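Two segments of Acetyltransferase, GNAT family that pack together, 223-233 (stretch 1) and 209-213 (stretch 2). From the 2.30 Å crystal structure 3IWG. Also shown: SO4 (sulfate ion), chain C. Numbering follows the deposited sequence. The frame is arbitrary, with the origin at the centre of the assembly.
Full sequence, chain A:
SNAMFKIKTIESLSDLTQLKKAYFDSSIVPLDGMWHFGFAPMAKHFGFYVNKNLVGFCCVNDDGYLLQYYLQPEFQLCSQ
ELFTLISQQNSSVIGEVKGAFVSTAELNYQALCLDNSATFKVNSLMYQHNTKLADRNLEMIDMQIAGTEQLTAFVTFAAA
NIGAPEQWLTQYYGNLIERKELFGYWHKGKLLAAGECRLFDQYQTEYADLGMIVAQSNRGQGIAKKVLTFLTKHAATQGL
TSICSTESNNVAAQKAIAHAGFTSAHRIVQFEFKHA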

# COMPACT_ATOMS: atom_id res chain seq x y z
N ILE A 223 3.74 19.90 19.62
CA ILE A 223 2.73 19.42 18.71
C ILE A 223 2.53 17.94 18.88
O ILE A 223 1.38 17.50 18.91
CB ILE A 223 3.06 19.76 17.29
CG1 ILE A 223 3.07 21.29 17.13
CG2 ILE A 223 2.05 19.09 16.31
CD1 ILE A 223 3.15 21.81 15.68
N ALA A 224 3.60 17.16 19.06
CA ALA A 224 3.42 15.68 19.08
C ALA A 224 2.54 15.31 20.29
O ALA A 224 1.66 14.47 20.18
CB ALA A 224 4.73 14.94 19.11
N LYS A 225 2.76 15.95 21.44
CA LYS A 225 1.94 15.65 22.58
C LYS A 225 0.46 15.81 22.24
O LYS A 225 -0.36 14.94 22.55
CB LYS A 225 2.27 16.52 23.76
CG LYS A 225 1.44 16.22 24.99
CD LYS A 225 1.92 17.10 26.16
CE LYS A 225 1.09 16.85 27.47
NZ LYS A 225 -0.03 17.82 27.74
N LYS A 226 0.13 16.92 21.59
CA LYS A 226 -1.24 17.23 21.30
C LYS A 226 -1.86 16.24 20.33
O LYS A 226 -3.06 15.94 20.42
CB LYS A 226 -1.33 18.63 20.76
CG LYS A 226 -0.89 19.70 21.74
CD LYS A 226 -1.65 20.98 21.53
CE LYS A 226 -0.85 22.15 20.98
NZ LYS A 226 -0.67 23.14 22.07
N VAL A 227 -1.03 15.73 19.42
CA VAL A 227 -1.49 14.82 18.38
C VAL A 227 -1.82 13.50 19.04
O VAL A 227 -2.89 12.94 18.83
CB VAL A 227 -0.42 14.63 17.26
CG1 VAL A 227 -0.81 13.55 16.32
CG2 VAL A 227 -0.26 15.92 16.50
N LEU A 228 -0.91 13.04 19.87
CA LEU A 228 -1.11 11.81 20.62
C LEU A 228 -2.39 11.92 21.48
O LEU A 228 -3.19 10.99 21.52
CB LEU A 228 0.11 11.53 21.47
CG LEU A 228 1.27 10.95 20.67
CD1 LEU A 228 2.52 10.92 21.54
CD2 LEU A 228 0.91 9.53 20.27
N THR A 229 -2.61 13.07 22.10
CA THR A 229 -3.79 13.25 22.93
C THR A 229 -5.06 13.13 22.09
O THR A 229 -6.00 12.48 22.50
CB THR A 229 -3.76 14.59 23.68
OG1 THR A 229 -2.57 14.63 24.48
CG2 THR A 229 -4.98 14.73 24.59
N PHE A 230 -5.08 13.74 20.91
CA PHE A 230 -6.24 13.61 20.02
C PHE A 230 -6.47 12.16 19.65
O PHE A 230 -7.58 11.65 19.70
CB PHE A 230 -6.01 14.39 18.74
CG PHE A 230 -7.11 14.27 17.74
CD1 PHE A 230 -7.10 13.25 16.83
CD2 PHE A 230 -8.12 15.20 17.69
CE1 PHE A 230 -8.11 13.13 15.90
CE2 PHE A 230 -9.14 15.09 16.75
CZ PHE A 230 -9.13 14.06 15.85
N LEU A 231 -5.39 11.52 19.23
CA LEU A 231 -5.44 10.22 18.68
C LEU A 231 -5.94 9.23 19.75
O LEU A 231 -6.71 8.30 19.42
CB LEU A 231 -4.06 9.82 18.17
CG LEU A 231 -3.55 10.41 16.84
CD1 LEU A 231 -2.16 9.93 16.62
CD2 LEU A 231 -4.44 10.03 15.64
N THR A 232 -5.52 9.45 21.00
CA THR A 232 -5.98 8.65 22.15
C THR A 232 -7.47 8.82 22.37
O THR A 232 -8.20 7.84 22.62
CB THR A 232 -5.24 9.00 23.51
OG1 THR A 232 -3.83 8.83 23.37
CG2 THR A 232 -5.72 8.09 24.66
N LYS A 233 -7.94 10.07 22.28
CA LYS A 233 -9.36 10.31 22.46
C LYS A 233 -10.17 9.60 21.35
O LYS A 233 -11.19 9.00 21.63
CB LYS A 233 -9.70 11.79 22.50
CG LYS A 233 -11.07 12.01 23.11
CD LYS A 233 -11.86 13.21 22.51
CE LYS A 233 -11.76 14.52 23.37
NZ LYS A 233 -12.74 15.57 22.95
S SO4 C . 7.81 17.50 19.15
O1 SO4 C . 8.71 18.47 18.51
O2 SO4 C . 8.14 16.12 18.75
O3 SO4 C . 6.48 17.88 18.77
O4 SO4 C . 7.94 17.47 20.63
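Stretch 2 (209-213) DLGMI

Stretch 2, residues 209-213, is a piece of β-strand that begins earlier in the chain and continues beyond it. Its backbone is extended throughout, with phi between -99° and -148° and psi between 117° and 157°. Stretch 1, residues 223-233, is helical over its whole length. The strand runs roughly antiparallel to the helix. The angle between their N-to-C directions is 149°, and the axes approach to 8.9 Å. The early part of the helix therefore faces the later part of the strand. The CA atoms of Ala224 and Met212 are 7.0 Å apart, and those of Leu231 and Leu210 are also 7.0 Å apart.

The alternation of the strand decides which side chains meet the helix. Leu210 and Met212 point toward it along their CA-to-CB bonds, and they supply most of the strand surface covered by the helix. Ile213 points away and makes no contact. Asp209 is out of reach of the helix, and its OD2 is hydrogen-bonded elsewhere in the structure. Gly211 has no side chain, so only its backbone can take part. On the helix, the contacting residues are Ala224, Val227, Leu228, Leu231 and Thr232. Their spacing of three or four residues places them along one side of the helix.

Apolar side-chain packing dominates the contact. Met212 is present as selenomethionine. Its CB lies 3.9 Å from Val227 CG1, and its CG lies 3.9 Å from Leu228 CG. Its SE reaches Ala224 CB at 4.4 Å. Met212 thus spans three helix residues. Its chi1 is -1°, between the usual wells, while chi2 is p at 86°. Leu210 packs further along the helix. Its CD1 is 4.0 Å from Leu231 CB, and its CB is 4.3 Å from Leu228 CD2. Leu228 therefore touches both inward-pointing strand residues. Its CA-to-CB bond points sideways, but the end of the side chain comes nearer to the strand.

Two contacts pair carbon with oxygen. Leu231 CD1 approaches Gly211 O at 3.5 Å, the closest approach between the stretches. Leu210 CD1 lies 3.8 Å from Thr232 OG1. That hydroxyl donates a hydrogen bond within the helix, from Thr232 OG1 to Leu228 O at 2.9 Å.

No hydrogen bond crosses between the stretches. The helix backbone is instead bonded within itself, as in the bonds from Leu228 N to Ala224 O at 3.0 Å and from Leu231 N to Val227 O at 2.9 Å. The two stretches together bury 328 Å² of surface, both sides summed; Leu210 and Met212 account for most of the strand's share.

The sulfate ion, probably from the crystallisation liquor, binds at the beginning of stretch 1. Ala224 N donates a hydrogen bond to SO4 O3 at 3.0 Å, with an N-H...acceptor angle of 157°. Ile223 N lies 3.5 Å from the same SO4 O3.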

# COMPACT_ATOMS: atom_id res chain seq x y z
N ASP A 209 -3.08 1.30 17.78
CA ASP A 209 -1.65 1.52 17.74
C ASP A 209 -1.44 2.88 17.06
O ASP A 209 -1.80 3.06 15.89
CB ASP A 209 -1.05 0.39 16.91
CG ASP A 209 0.48 0.33 16.94
OD1 ASP A 209 1.19 1.07 17.68
OD2 ASP A 209 1.00 -0.53 16.19
N LEU A 210 -0.85 3.83 17.79
CA LEU A 210 -0.72 5.20 17.33
C LEU A 210 0.66 5.53 16.76
O LEU A 210 1.66 5.01 17.21
CB LEU A 210 -1.03 6.17 18.47
CG LEU A 210 -2.25 5.82 19.30
CD1 LEU A 210 -2.50 6.86 20.42
CD2 LEU A 210 -3.51 5.60 18.43
N GLY A 211 0.69 6.38 15.76
CA GLY A 211 1.95 6.95 15.24
C GLY A 211 1.73 8.41 14.89
O GLY A 211 0.60 8.84 14.69
N MSE A 212 2.80 9.17 14.87
CA MSE A 212 2.74 10.55 14.44
C MSE A 212 4.04 11.00 13.76
O MSE A 212 5.12 10.45 14.00
CB MSE A 212 2.50 11.55 15.57
CG MSE A 212 2.34 11.02 16.96
SE MSE A 212 3.98 10.75 17.92
CE MSE A 212 4.40 8.91 17.57
N ILE A 213 3.89 12.02 12.91
CA ILE A 213 5.00 12.75 12.36
C ILE A 213 4.73 14.24 12.51
O ILE A 213 3.71 14.75 12.05
CB ILE A 213 5.16 12.49 10.82
CG1 ILE A 213 5.30 11.00 10.48
CG2 ILE A 213 6.33 13.28 10.30
CD1 ILE A 213 5.20 10.69 8.86